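Local coordinates for protein probable ribosomal RNA small subunit methyltransferase (PDB 3DMH) that methylates the N2 atom of a guanine in 16S ribosomal RNA, taking the methyl group from S-adenosylmethionine, at residues A[68-73]-A[86-91]; A[48-53]-A[100-105]; A[37-42]-A[60-65]; A[92-97]-A[119-124]; A[54-59]-A[79-84]. All blocks are in the same frame, centred on the assembly; numbering follows the deposited sequence.

Contact 1: A[68-73]-A[86-91]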
# COMPACT_ATOMS: atom_id res chain seq x y z
N ALA A 68 -24.55 -8.76 7.66
CA ALA A 68 -23.32 -8.54 8.44
C ALA A 68 -22.19 -8.44 7.43
O ALA A 68 -22.03 -9.32 6.60
CB ALA A 68 -23.08 -9.69 9.39
N VAL A 69 -21.44 -7.36 7.48
CA VAL A 69 -20.35 -7.17 6.53
C VAL A 69 -19.01 -7.03 7.24
O VAL A 69 -18.84 -6.14 8.08
CB VAL A 69 -20.56 -5.93 5.65
CG1 VAL A 69 -19.44 -5.78 4.62
CG2 VAL A 69 -21.94 -5.98 4.96
N GLU A 70 -18.07 -7.90 6.89
CA GLU A 70 -16.70 -7.79 7.39
C GLU A 70 -15.84 -7.29 6.22
O GLU A 70 -16.17 -7.50 5.06
CB GLU A 70 -16.22 -9.16 7.89
CG GLU A 70 -14.77 -9.21 8.39
CD GLU A 70 -14.50 -8.30 9.58
OE1 GLU A 70 -14.44 -8.85 10.71
OE2 GLU A 70 -14.35 -7.07 9.41
N ARG A 71 -14.75 -6.60 6.55
CA ARG A 71 -13.89 -5.99 5.52
C ARG A 71 -12.46 -6.25 5.91
O ARG A 71 -12.10 -5.99 7.06
CB ARG A 71 -14.12 -4.47 5.47
CG ARG A 71 -15.56 -4.09 5.17
CD ARG A 71 -15.79 -2.58 5.41
NE ARG A 71 -17.17 -2.26 5.05
CZ ARG A 71 -18.23 -2.52 5.83
NH1 ARG A 71 -18.09 -3.03 7.06
NH2 ARG A 71 -19.44 -2.24 5.37
N LEU A 72 -11.66 -6.77 4.98
CA LEU A 72 -10.23 -6.96 5.25
C LEU A 72 -9.45 -5.97 4.41
O LEU A 72 -9.55 -5.99 3.19
CB LEU A 72 -9.80 -8.41 4.89
CG LEU A 72 -10.63 -9.51 5.59
CD1 LEU A 72 -9.96 -10.84 5.30
CD2 LEU A 72 -10.78 -9.32 7.08
N GLU A 73 -8.63 -5.15 5.07
CA GLU A 73 -7.97 -4.07 4.35
C GLU A 73 -6.51 -3.95 4.77
O GLU A 73 -6.16 -4.04 5.96
CB GLU A 73 -8.73 -2.78 4.61
CG GLU A 73 -8.11 -1.51 4.00
CD GLU A 73 -7.92 -1.62 2.50
OE1 GLU A 73 -8.91 -1.74 1.77
OE2 GLU A 73 -6.76 -1.60 2.01
N GLY A 86 -17.65 4.13 10.84
CA GLY A 86 -18.35 3.12 11.65
C GLY A 86 -18.52 1.79 10.93
O GLY A 86 -19.47 1.04 11.25
N LEU A 87 -17.62 1.49 10.00
CA LEU A 87 -17.72 0.26 9.20
C LEU A 87 -16.72 -0.74 9.73
O LEU A 87 -15.54 -0.43 9.78
CB LEU A 87 -17.44 0.56 7.72
CG LEU A 87 -18.38 1.56 7.02
CD1 LEU A 87 -17.91 1.87 5.62
CD2 LEU A 87 -19.82 1.03 7.01
N GLN A 88 -17.20 -1.92 10.14
CA GLN A 88 -16.32 -2.97 10.67
C GLN A 88 -15.26 -3.24 9.63
O GLN A 88 -15.57 -3.43 8.45
CB GLN A 88 -17.14 -4.23 10.94
CG GLN A 88 -16.33 -5.31 11.66
CD GLN A 88 -17.13 -6.55 11.92
OE1 GLN A 88 -16.95 -7.56 11.25
NE2 GLN A 88 -18.04 -6.48 12.90
N ALA A 89 -14.00 -3.28 10.08
CA ALA A 89 -12.90 -3.52 9.17
C ALA A 89 -11.74 -4.01 9.99
O ALA A 89 -11.53 -3.57 11.13
CB ALA A 89 -12.54 -2.27 8.42
N ARG A 90 -10.98 -4.93 9.41
CA ARG A 90 -9.78 -5.42 10.08
C ARG A 90 -8.56 -5.13 9.25
O ARG A 90 -8.61 -5.20 8.03
CB ARG A 90 -9.85 -6.94 10.25
CG ARG A 90 -11.12 -7.47 10.87
CD ARG A 90 -11.40 -6.87 12.20
NE ARG A 90 -12.62 -7.46 12.77
CZ ARG A 90 -13.13 -7.16 13.96
NH1 ARG A 90 -12.56 -6.23 14.72
NH2 ARG A 90 -14.23 -7.76 14.37
N LEU A 91 -7.46 -4.90 9.95
CA LEU A 91 -6.15 -4.80 9.33
C LEU A 91 -5.74 -6.23 8.97
O LEU A 91 -5.32 -7.01 9.83
CB LEU A 91 -5.19 -4.20 10.37
CG LEU A 91 -5.53 -2.77 10.80
CD1 LEU A 91 -4.93 -2.55 12.19
CD2 LEU A 91 -5.00 -1.75 9.78
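The Arg71 guanidinium lies against Leu87, whose CB sits 3.6 Å above the plane and over its centre. The opposite face carries Val69 CG1 from Arg71's own strand, displaced toward the rim. At the edge, Arg71 NH1 donates to the backbone O of Gln88 across 2.9 Å, in both the guanidinium and the carbonyl plane, with a C=O...N angle of 131° that places it on a lone pair. NH2 is held by a salt bridge to Glu64 outside the contact. With both faces covered and two edges bonded, the rotation of the group is fixed.

Strands 68-73 and 90-91 run parallel and are joined by helix 76-84, a beta-alpha-beta crossover at the margin of the sheet. The register follows from Arg90 N to Arg71 O, 2.8 Å, and Glu73 N to Arg90 O, 3.0 Å.

Arg90 and Glu70 meet in a salt bridge. Their side chains cross at about a right angle, and Arg90 NE reaches Glu70 OE1 at 3.1 Å from the syn side, 26° out of the carboxylate plane. The other oxygen, OE2, accepts from Arg71 N on its anti lone pair. Between Gln88 and Arg90, Ala89 CB packs 4.0 Å from Arg71 CB.

Contact 2: A[48-53]-A[100-105]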
# COMPACT_ATOMS: atom_id res chain seq x y z
N ARG A 48 -23.99 -13.22 5.78
CA ARG A 48 -22.61 -12.80 6.09
C ARG A 48 -21.82 -12.47 4.82
O ARG A 48 -21.64 -13.31 3.95
CB ARG A 48 -21.88 -13.91 6.84
CG ARG A 48 -22.57 -14.37 8.12
CD ARG A 48 -22.20 -15.82 8.43
NE ARG A 48 -22.59 -16.73 7.33
CZ ARG A 48 -22.22 -18.00 7.21
NH1 ARG A 48 -21.44 -18.58 8.12
NH2 ARG A 48 -22.63 -18.70 6.16
N ALA A 49 -21.32 -11.23 4.74
CA ALA A 49 -20.53 -10.79 3.60
C ALA A 49 -19.11 -10.44 4.00
O ALA A 49 -18.86 -10.01 5.13
CB ALA A 49 -21.17 -9.57 2.92
N LEU A 50 -18.19 -10.59 3.04
CA LEU A 50 -16.79 -10.21 3.25
C LEU A 50 -16.34 -9.34 2.07
O LEU A 50 -16.46 -9.75 0.92
CB LEU A 50 -15.92 -11.48 3.33
CG LEU A 50 -14.42 -11.29 3.59
CD1 LEU A 50 -14.17 -10.71 4.96
CD2 LEU A 50 -13.68 -12.65 3.42
N ASP A 51 -15.80 -8.16 2.35
CA ASP A 51 -15.18 -7.32 1.31
C ASP A 51 -13.66 -7.46 1.42
O ASP A 51 -13.09 -7.13 2.45
CB ASP A 51 -15.58 -5.85 1.53
CG ASP A 51 -15.16 -4.95 0.40
OD1 ASP A 51 -14.18 -5.23 -0.33
OD2 ASP A 51 -15.81 -3.88 0.27
N LEU A 52 -13.03 -7.97 0.36
CA LEU A 52 -11.59 -8.27 0.38
C LEU A 52 -10.69 -7.13 -0.10
O LEU A 52 -9.47 -7.27 -0.10
CB LEU A 52 -11.29 -9.54 -0.45
CG LEU A 52 -11.78 -10.82 0.19
CD1 LEU A 52 -11.52 -11.99 -0.78
CD2 LEU A 52 -11.09 -11.07 1.52
N ASN A 53 -11.29 -6.02 -0.54
CA ASN A 53 -10.49 -4.88 -1.02
C ASN A 53 -11.33 -3.62 -0.90
O ASN A 53 -11.70 -3.02 -1.91
CB ASN A 53 -10.02 -5.09 -2.47
CG ASN A 53 -9.14 -3.94 -2.99
OD1 ASN A 53 -8.50 -3.22 -2.20
ND2 ASN A 53 -9.13 -3.76 -4.30
N GLY A 100 -14.84 -20.68 4.61
CA GLY A 100 -16.21 -21.24 4.59
C GLY A 100 -17.23 -20.52 5.45
O GLY A 100 -18.29 -21.10 5.77
N ALA A 101 -16.94 -19.27 5.80
CA ALA A 101 -17.69 -18.57 6.83
C ALA A 101 -18.57 -17.47 6.28
O ALA A 101 -19.17 -16.73 7.06
CB ALA A 101 -16.74 -18.00 7.90
N TYR A 102 -18.63 -17.34 4.95
CA TYR A 102 -19.35 -16.22 4.32
C TYR A 102 -20.28 -16.69 3.23
O TYR A 102 -20.01 -17.67 2.55
CB TYR A 102 -18.37 -15.19 3.75
CG TYR A 102 -17.51 -14.63 4.84
CD1 TYR A 102 -17.95 -13.57 5.62
CD2 TYR A 102 -16.27 -15.21 5.14
CE1 TYR A 102 -17.18 -13.07 6.65
CE2 TYR A 102 -15.49 -14.72 6.17
CZ TYR A 102 -15.96 -13.65 6.93
OH TYR A 102 -15.19 -13.15 7.96
N ASP A 103 -21.39 -15.97 3.08
CA ASP A 103 -22.34 -16.24 2.01
C ASP A 103 -22.06 -15.41 0.74
O ASP A 103 -22.41 -15.82 -0.38
CB ASP A 103 -23.76 -15.92 2.49
CG ASP A 103 -24.08 -16.61 3.80
OD1 ASP A 103 -24.05 -17.86 3.83
OD2 ASP A 103 -24.40 -15.90 4.78
N LEU A 104 -21.40 -14.26 0.92
CA LEU A 104 -21.15 -13.34 -0.17
C LEU A 104 -19.79 -12.70 -0.00
O LEU A 104 -19.44 -12.30 1.10
CB LEU A 104 -22.22 -12.24 -0.15
CG LEU A 104 -22.23 -11.24 -1.31
CD1 LEU A 104 -22.57 -11.89 -2.63
CD2 LEU A 104 -23.23 -10.11 -1.03
N VAL A 105 -19.04 -12.61 -1.10
CA VAL A 105 -17.76 -11.88 -1.09
C VAL A 105 -17.81 -10.78 -2.14
O VAL A 105 -18.37 -10.96 -3.22
CB VAL A 105 -16.55 -12.85 -1.32
CG1 VAL A 105 -15.24 -12.07 -1.49
CG2 VAL A 105 -16.43 -13.81 -0.18
O HOH W 1 -20.44 -21.08 7.42
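The Arg48 side chain crosses over Ala101 to grip Asp103. Arg48 CB passes 3.8 Å from Asp103 OD2, CG is a little farther from the same oxygen, and Arg48 CD lies 3.4 Å from Ala101 O. The chain then bends at chi3 (-59°), which directs NE back to Asp103. Gripping the carboxylate side-on, Arg48 NE donates to Asp103 OD2 and Arg48 NH2 to Asp103 OD1 at 2.9 Å. Both acceptors lie in the guanidinium plane but are met from above the carboxylate plane, the two planes standing 49° apart. NH1 donates to a water that also bonds Gly100 O, while Ala101 O sits over one guanidinium face. Asp103 OD2 also accepts from Arg48 N at 2.9 Å, and OD1 has a further salt bridge to Arg130.

On the backbone, Arg48 O receives both Asp103 N and Leu104 N where the chain turns, and Leu50 N to Leu104 O (2.9 Å) sets a parallel register. Leu50 CB lies over the Tyr102 face, a CH-pi contact 3.8 Å from the centroid and 14° off the normal.

These are two central strands of the Rossmann-like sheet: 68-73 flanks 48-51, strand 133-140 flanks 102-108, and helix 115-128 covers Leu50, Tyr102 and Val105.

Contact 3: A[37-42]-A[60-65]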
# COMPACT_ATOMS: atom_id res chain seq x y z
N LEU A 37 -18.92 1.19 -9.84
CA LEU A 37 -19.79 0.24 -10.55
C LEU A 37 -20.26 -0.84 -9.58
O LEU A 37 -21.42 -1.25 -9.62
CB LEU A 37 -19.09 -0.36 -11.76
CG LEU A 37 -20.01 -1.02 -12.80
CD1 LEU A 37 -20.98 0.00 -13.40
CD2 LEU A 37 -19.15 -1.63 -13.88
N LEU A 38 -19.38 -1.29 -8.69
CA LEU A 38 -19.82 -2.19 -7.62
C LEU A 38 -20.96 -1.62 -6.79
O LEU A 38 -21.94 -2.31 -6.50
CB LEU A 38 -18.67 -2.50 -6.66
CG LEU A 38 -17.76 -3.67 -6.98
CD1 LEU A 38 -16.65 -3.67 -5.95
CD2 LEU A 38 -18.55 -5.01 -6.94
N GLN A 39 -20.83 -0.36 -6.36
CA GLN A 39 -21.81 0.23 -5.46
C GLN A 39 -23.19 0.27 -6.14
O GLN A 39 -24.22 0.12 -5.48
CB GLN A 39 -21.36 1.62 -4.99
CG GLN A 39 -22.27 2.27 -3.93
CD GLN A 39 -23.51 2.97 -4.51
OE1 GLN A 39 -24.50 3.17 -3.80
NE2 GLN A 39 -23.47 3.33 -5.79
N LYS A 40 -23.20 0.47 -7.46
CA LYS A 40 -24.45 0.45 -8.24
C LYS A 40 -25.04 -0.94 -8.45
O LYS A 40 -26.18 -1.06 -8.90
CB LYS A 40 -24.25 1.12 -9.60
CG LYS A 40 -23.98 2.59 -9.50
CD LYS A 40 -23.70 3.18 -10.85
CE LYS A 40 -23.60 4.69 -10.75
NZ LYS A 40 -23.75 5.30 -12.11
N THR A 41 -24.27 -1.98 -8.13
CA THR A 41 -24.59 -3.36 -8.55
C THR A 41 -24.88 -4.31 -7.38
O THR A 41 -25.79 -5.15 -7.46
CB THR A 41 -23.47 -3.95 -9.44
OG1 THR A 41 -23.22 -3.07 -10.54
CG2 THR A 41 -23.84 -5.33 -9.99
N VAL A 42 -24.09 -4.20 -6.31
CA VAL A 42 -24.16 -5.23 -5.26
C VAL A 42 -25.53 -5.28 -4.56
O VAL A 42 -26.11 -4.24 -4.21
CB VAL A 42 -23.06 -5.06 -4.20
CG1 VAL A 42 -21.70 -5.22 -4.84
CG2 VAL A 42 -23.17 -3.70 -3.56
N SER A 60 -19.03 -1.89 -1.36
CA SER A 60 -19.90 -2.84 -0.69
C SER A 60 -20.85 -2.13 0.27
O SER A 60 -21.60 -2.79 0.98
CB SER A 60 -19.08 -3.89 0.07
OG SER A 60 -18.20 -3.29 1.01
N LEU A 61 -20.85 -0.79 0.26
CA LEU A 61 -21.70 -0.05 1.22
C LEU A 61 -23.20 -0.39 1.17
O LEU A 61 -23.86 -0.37 2.21
CB LEU A 61 -21.50 1.46 1.10
CG LEU A 61 -21.99 2.30 2.29
CD1 LEU A 61 -21.27 1.93 3.59
CD2 LEU A 61 -21.74 3.76 1.98
N PRO A 62 -23.74 -0.70 -0.03
CA PRO A 62 -25.17 -1.07 -0.06
C PRO A 62 -25.55 -2.26 0.82
O PRO A 62 -26.73 -2.41 1.18
CB PRO A 62 -25.43 -1.38 -1.55
CG PRO A 62 -24.43 -0.51 -2.26
CD PRO A 62 -23.18 -0.62 -1.39
N LEU A 63 -24.57 -3.11 1.18
CA LEU A 63 -24.82 -4.28 2.01
C LEU A 63 -24.91 -3.95 3.50
O LEU A 63 -25.46 -4.72 4.28
CB LEU A 63 -23.72 -5.34 1.80
CG LEU A 63 -23.46 -5.74 0.34
CD1 LEU A 63 -22.31 -6.75 0.26
CD2 LEU A 63 -24.71 -6.33 -0.36
N GLU A 64 -24.37 -2.78 3.88
CA GLU A 64 -24.31 -2.40 5.29
C GLU A 64 -25.73 -2.20 5.83
O GLU A 64 -26.57 -1.57 5.21
CB GLU A 64 -23.42 -1.14 5.45
CG GLU A 64 -23.17 -0.67 6.92
CD GLU A 64 -22.22 -1.56 7.73
OE1 GLU A 64 -21.57 -2.51 7.19
OE2 GLU A 64 -22.11 -1.29 8.95
N GLY A 65 -26.01 -2.81 6.97
CA GLY A 65 -27.35 -2.70 7.54
C GLY A 65 -28.36 -3.71 7.04
O GLY A 65 -29.42 -3.90 7.66
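Pro62 presses its ring between Gln39 and Val42, at the point where helix 33-41 meets the loop leaving the first strand of a Rossmann-like methyltransferase fold. Pro62 CG is the central atom: the backbone O of Gln39 approaches it to 3.3 Å and Val42 CG2 to 3.7 Å. The ring crosses the Gln39 and Val42 side chains at about a right angle. Gln39 adds its own CG, 3.9 Å from Pro62 CG. Val42 CG2 occupies the site between the backbone N and carbonyl carbon (chi1 of CG1 -62°), and from there also lies within 3.8 Å of Pro62 CD. More loosely, Leu63 CD2 approaches Val42 CB at 4.4 Å.

A second shell shapes both sides. Residues 61-63 form a short 3-10 turn, and Leu63 N bonds Ser60 O, closing the turn that contains Pro62. Ser60 OG is bonded to Asp51 of the preceding strand. Leu38 of the helix and Val42 just beyond it touch Tyr136 of strand 133-140. Leu38 O accepts from both Thr41 N and Val42 N, and Thr41 OG1 donates to Leu37 O at 2.7 Å.

Contact 4: A[92-97]-A[119-124]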
# COMPACT_ATOMS: atom_id res chain seq x y z
N ALA A 92 -5.86 -6.56 7.69
CA ALA A 92 -5.75 -7.96 7.30
C ALA A 92 -5.46 -8.13 5.83
O ALA A 92 -5.91 -7.34 5.02
CB ALA A 92 -7.01 -8.71 7.67
N LEU A 93 -4.68 -9.16 5.52
CA LEU A 93 -4.48 -9.56 4.15
C LEU A 93 -5.71 -10.32 3.66
O LEU A 93 -6.41 -10.97 4.44
CB LEU A 93 -3.28 -10.50 4.08
CG LEU A 93 -1.99 -9.93 4.68
CD1 LEU A 93 -0.98 -11.05 4.88
CD2 LEU A 93 -1.41 -8.85 3.77
N PRO A 94 -5.96 -10.29 2.33
CA PRO A 94 -7.16 -10.95 1.81
C PRO A 94 -7.17 -12.42 2.16
O PRO A 94 -8.23 -12.97 2.51
CB PRO A 94 -7.05 -10.74 0.29
CG PRO A 94 -6.18 -9.55 0.12
CD PRO A 94 -5.23 -9.52 1.30
N TRP A 95 -6.00 -13.06 2.09
CA TRP A 95 -5.89 -14.48 2.38
C TRP A 95 -5.88 -14.86 3.87
O TRP A 95 -5.70 -16.04 4.23
CB TRP A 95 -4.68 -15.09 1.67
CG TRP A 95 -3.41 -14.36 1.94
CD1 TRP A 95 -2.55 -14.59 2.97
CD2 TRP A 95 -2.84 -13.30 1.16
NE1 TRP A 95 -1.47 -13.74 2.88
CE2 TRP A 95 -1.63 -12.93 1.79
CE3 TRP A 95 -3.24 -12.62 0.00
CZ2 TRP A 95 -0.79 -11.91 1.29
CZ3 TRP A 95 -2.41 -11.59 -0.50
CH2 TRP A 95 -1.21 -11.25 0.15
N GLU A 96 -6.10 -13.87 4.72
CA GLU A 96 -6.32 -14.14 6.14
C GLU A 96 -7.81 -14.38 6.42
O GLU A 96 -8.18 -14.62 7.56
CB GLU A 96 -5.74 -13.03 7.02
CG GLU A 96 -4.20 -13.06 7.05
CD GLU A 96 -3.58 -11.93 7.84
OE1 GLU A 96 -4.17 -10.82 7.86
OE2 GLU A 96 -2.50 -12.17 8.45
N ALA A 97 -8.64 -14.34 5.37
CA ALA A 97 -10.08 -14.56 5.52
C ALA A 97 -10.38 -15.94 6.10
O ALA A 97 -9.74 -16.91 5.74
CB ALA A 97 -10.80 -14.38 4.19
N GLN A 119 -4.28 -13.19 -7.70
CA GLN A 119 -4.57 -14.62 -7.63
C GLN A 119 -4.81 -15.07 -6.19
O GLN A 119 -5.74 -15.85 -5.93
CB GLN A 119 -3.43 -15.44 -8.24
CG GLN A 119 -3.72 -16.95 -8.28
CD GLN A 119 -4.82 -17.31 -9.26
OE1 GLN A 119 -5.11 -16.55 -10.19
NE2 GLN A 119 -5.45 -18.47 -9.05
N ALA A 120 -3.98 -14.57 -5.28
CA ALA A 120 -4.12 -14.88 -3.86
C ALA A 120 -5.47 -14.39 -3.36
O ALA A 120 -6.13 -15.05 -2.55
CB ALA A 120 -2.99 -14.23 -3.07
N SER A 121 -5.88 -13.21 -3.85
CA SER A 121 -7.19 -12.63 -3.50
C SER A 121 -8.36 -13.46 -4.03
O SER A 121 -9.36 -13.65 -3.32
CB SER A 121 -7.30 -11.19 -3.99
OG SER A 121 -6.37 -10.36 -3.28
N LEU A 122 -8.22 -13.95 -5.26
CA LEU A 122 -9.24 -14.81 -5.87
C LEU A 122 -9.39 -16.11 -5.08
O LEU A 122 -10.51 -16.54 -4.80
CB LEU A 122 -8.89 -15.11 -7.33
CG LEU A 122 -9.06 -13.93 -8.30
CD1 LEU A 122 -8.53 -14.28 -9.69
CD2 LEU A 122 -10.52 -13.48 -8.36
N VAL A 123 -8.27 -16.74 -4.74
CA VAL A 123 -8.33 -17.98 -3.94
C VAL A 123 -8.89 -17.72 -2.54
O VAL A 123 -9.69 -18.51 -2.03
CB VAL A 123 -6.97 -18.68 -3.87
CG1 VAL A 123 -7.10 -19.98 -3.09
CG2 VAL A 123 -6.46 -18.98 -5.27
N ALA A 124 -8.48 -16.61 -1.91
CA ALA A 124 -9.03 -16.25 -0.61
C ALA A 124 -10.55 -16.13 -0.70
O ALA A 124 -11.27 -16.56 0.21
CB ALA A 124 -8.43 -14.94 -0.12
O HOH W 2 -10.34 -17.44 2.83
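Pro94 and Trp95 lie in a 3-10 turn spanning 94-96 that rests on Ala120, Ser121 and Ala124 of helix 115-128, with the CA atoms of Trp95 and Ala124 4.7 Å apart. The turn belongs to the link between strands 90-91 and 102-108 of the N-terminal Rossmann-like sheet, and the helix follows the second of those strands, so the contact lays a crossover connection on a helix covering the sheet.

Ala124 CB makes the tightest fit, meeting Pro94 O at 3.3 Å and Trp95 CA at 3.6 Å. One helical turn earlier, Ala120 CB approaches the six-membered part of the indole obliquely, 3.5 Å from Trp95 CE3. With Trp95 CG between its backbone N and carbonyl carbon (chi1 53°), the crowded position, the ring stands beside the helix at Ala120, and Leu93 CB and Pro94 CD lie over one of its faces. Tyr117, a turn further back in the helix, meets the indole with its ring plane inclined by about 70°. Pro94 CG touches Ser121 OG at 3.5 Å, a van der Waals contact; the hydroxyl itself is bonded to Tyr117 O.

Leu93 reaches the other half of the molecule, packing on Ala266 and Leu269 of helix 265-277. The turn is braced from within by Glu96, whose backbone N bonds Leu93 O and whose side chain curls back: Glu96 OE1 accepts from Leu93 N at 2.9 Å, with the donor 46° above the carboxylate plane.

Contact 5: A[54-59]-A[79-84]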
# COMPACT_ATOMS: atom_id res chain seq x y z
N PRO A 54 -11.69 -3.27 0.34
CA PRO A 54 -12.75 -2.24 0.47
C PRO A 54 -12.34 -0.81 0.16
O PRO A 54 -13.20 -0.04 -0.26
CB PRO A 54 -13.15 -2.32 1.95
CG PRO A 54 -11.93 -2.86 2.63
CD PRO A 54 -11.28 -3.82 1.65
N GLY A 55 -11.08 -0.45 0.36
CA GLY A 55 -10.72 0.99 0.31
C GLY A 55 -11.58 1.72 1.33
O GLY A 55 -11.76 1.27 2.45
N VAL A 56 -12.13 2.87 0.92
CA VAL A 56 -12.99 3.65 1.82
C VAL A 56 -14.38 3.01 2.04
O VAL A 56 -15.19 3.50 2.86
CB VAL A 56 -13.12 5.15 1.39
CG1 VAL A 56 -11.75 5.83 1.39
CG2 VAL A 56 -13.76 5.23 0.03
N GLY A 57 -14.66 1.91 1.33
CA GLY A 57 -15.87 1.12 1.61
C GLY A 57 -17.12 1.42 0.79
O GLY A 57 -18.22 0.96 1.13
N TRP A 58 -16.95 2.19 -0.28
CA TRP A 58 -18.08 2.54 -1.14
C TRP A 58 -18.67 1.37 -1.91
O TRP A 58 -19.88 1.23 -2.00
CB TRP A 58 -17.64 3.65 -2.10
CG TRP A 58 -18.72 4.19 -3.02
CD1 TRP A 58 -18.67 4.23 -4.38
CD2 TRP A 58 -19.98 4.80 -2.65
NE1 TRP A 58 -19.80 4.82 -4.89
CE2 TRP A 58 -20.62 5.18 -3.86
CE3 TRP A 58 -20.61 5.06 -1.43
CZ2 TRP A 58 -21.88 5.79 -3.88
CZ3 TRP A 58 -21.86 5.67 -1.45
CH2 TRP A 58 -22.48 6.03 -2.67
N GLY A 59 -17.80 0.50 -2.43
CA GLY A 59 -18.25 -0.60 -3.29
C GLY A 59 -19.24 -1.57 -2.64
O GLY A 59 -20.19 -2.01 -3.30
N PHE A 79 -8.16 2.02 6.36
CA PHE A 79 -8.75 1.62 7.67
C PHE A 79 -9.11 2.81 8.57
O PHE A 79 -10.16 2.81 9.20
CB PHE A 79 -7.83 0.60 8.31
CG PHE A 79 -7.86 -0.72 7.59
CD1 PHE A 79 -9.07 -1.37 7.46
N ARG A 80 -8.32 3.88 8.52
CA ARG A 80 -8.70 5.10 9.28
C ARG A 80 -10.07 5.59 8.81
O ARG A 80 -10.93 5.96 9.63
CB ARG A 80 -7.70 6.22 9.08
CG ARG A 80 -6.33 5.98 9.67
CD ARG A 80 -5.32 7.00 9.11
NE ARG A 80 -5.24 8.20 9.92
CZ ARG A 80 -4.42 9.25 9.71
NH1 ARG A 80 -3.55 9.28 8.68
NH2 ARG A 80 -4.46 10.29 10.56
N CYS A 81 -10.26 5.58 7.49
CA CYS A 81 -11.55 6.01 6.92
C CYS A 81 -12.70 5.07 7.29
O CYS A 81 -13.73 5.54 7.73
CB CYS A 81 -11.46 6.12 5.41
SG CYS A 81 -10.33 7.44 4.86
N LEU A 82 -12.52 3.76 7.08
CA LEU A 82 -13.58 2.81 7.41
C LEU A 82 -14.09 2.92 8.88
O LEU A 82 -15.27 2.91 9.15
CB LEU A 82 -13.07 1.38 7.15
CG LEU A 82 -12.82 1.13 5.67
CD1 LEU A 82 -12.01 -0.16 5.47
CD2 LEU A 82 -14.15 1.01 4.88
N THR A 83 -13.16 2.85 9.81
CA THR A 83 -13.37 3.05 11.22
C THR A 83 -14.11 4.36 11.52
O THR A 83 -15.09 4.36 12.27
CB THR A 83 -12.03 2.94 11.98
OG1 THR A 83 -11.49 1.65 11.70
CG2 THR A 83 -12.28 3.04 13.47
N ALA A 84 -13.65 5.47 10.92
CA ALA A 84 -14.35 6.76 11.11
C ALA A 84 -15.80 6.68 10.65
O ALA A 84 -16.68 7.31 11.24
CB ALA A 84 -13.63 7.91 10.40
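Pro54 O takes the backbone N of Gly57 at 2.9 Å, closing a type II' turn whose outer atoms receive Leu82 of helix 76-84. Gly55 at the second position has the positive phi that such a turn needs, and Val56 (-73°/-5°) has the angles of the third position.

Leu82 does most of the touching. Both Leu82 methyls, CD1 and CD2, come within 3.4 Å of Gly55 O; Leu82 CD1 also touches Pro54 CG, and Leu82 CD2 touches Val56 O. The leucine and proline side chains cross at about a right angle. With Leu82 CG anti to the carbonyl carbon (chi1 -66°), the branch point itself comes within 3.4 Å of Gly55 O. Gly57 turns its backbone to the same leucine, its N standing 3.7 Å from Leu82 CD2. Beside this, Val56 CG1 packs on Cys81 CB at 4.0 Å, with the Cys81 sulfur scarcely farther.

The turn is pinned from the sheet side as well, for Gly55 N donates to Glu73 OE1 and Pro54 also touches Arg71. Val56 is backed by Leu21 of strand 19-23. On the helix, Arg80 carries a salt bridge to Asp288, which binds S-adenosylmethionine; Asp288 and the other cofactor-binding residues Ser216, Glu262, Val289 and Asn305 belong to the C-terminal half.

The glycine-rich turn after strand 48-51 sits where the first conserved motif of Rossmann-like methyltransferases sits, and both halves share the strand order 3-2-1-4-5-7-6, consistent with a duplicated fold.

How the contacts relate
From the N terminus, contact 3 opens on helix 33-41 and closes first, at 60-65. Before that, contact 2 has opened at strand 48-51 and contact 5 at 54-59, so contact 3 crosses both. Contact 5 closes on helix 76-84 after contact 1 has opened at 68-73, and these two cross in turn; both are nested within the long loop that contact 2 closes at 100-105. Contact 4 opens at 92-97, inside that loop, and closes beyond it, crossing contact 2. Contacts 1 and 2 share the sheet; contact 3 joins helix 33-41, and contact 5 helix 76-84, to the loop between strands 48-51 and 68-73, and contact 4 joins the link 92-97 to helix 115-128.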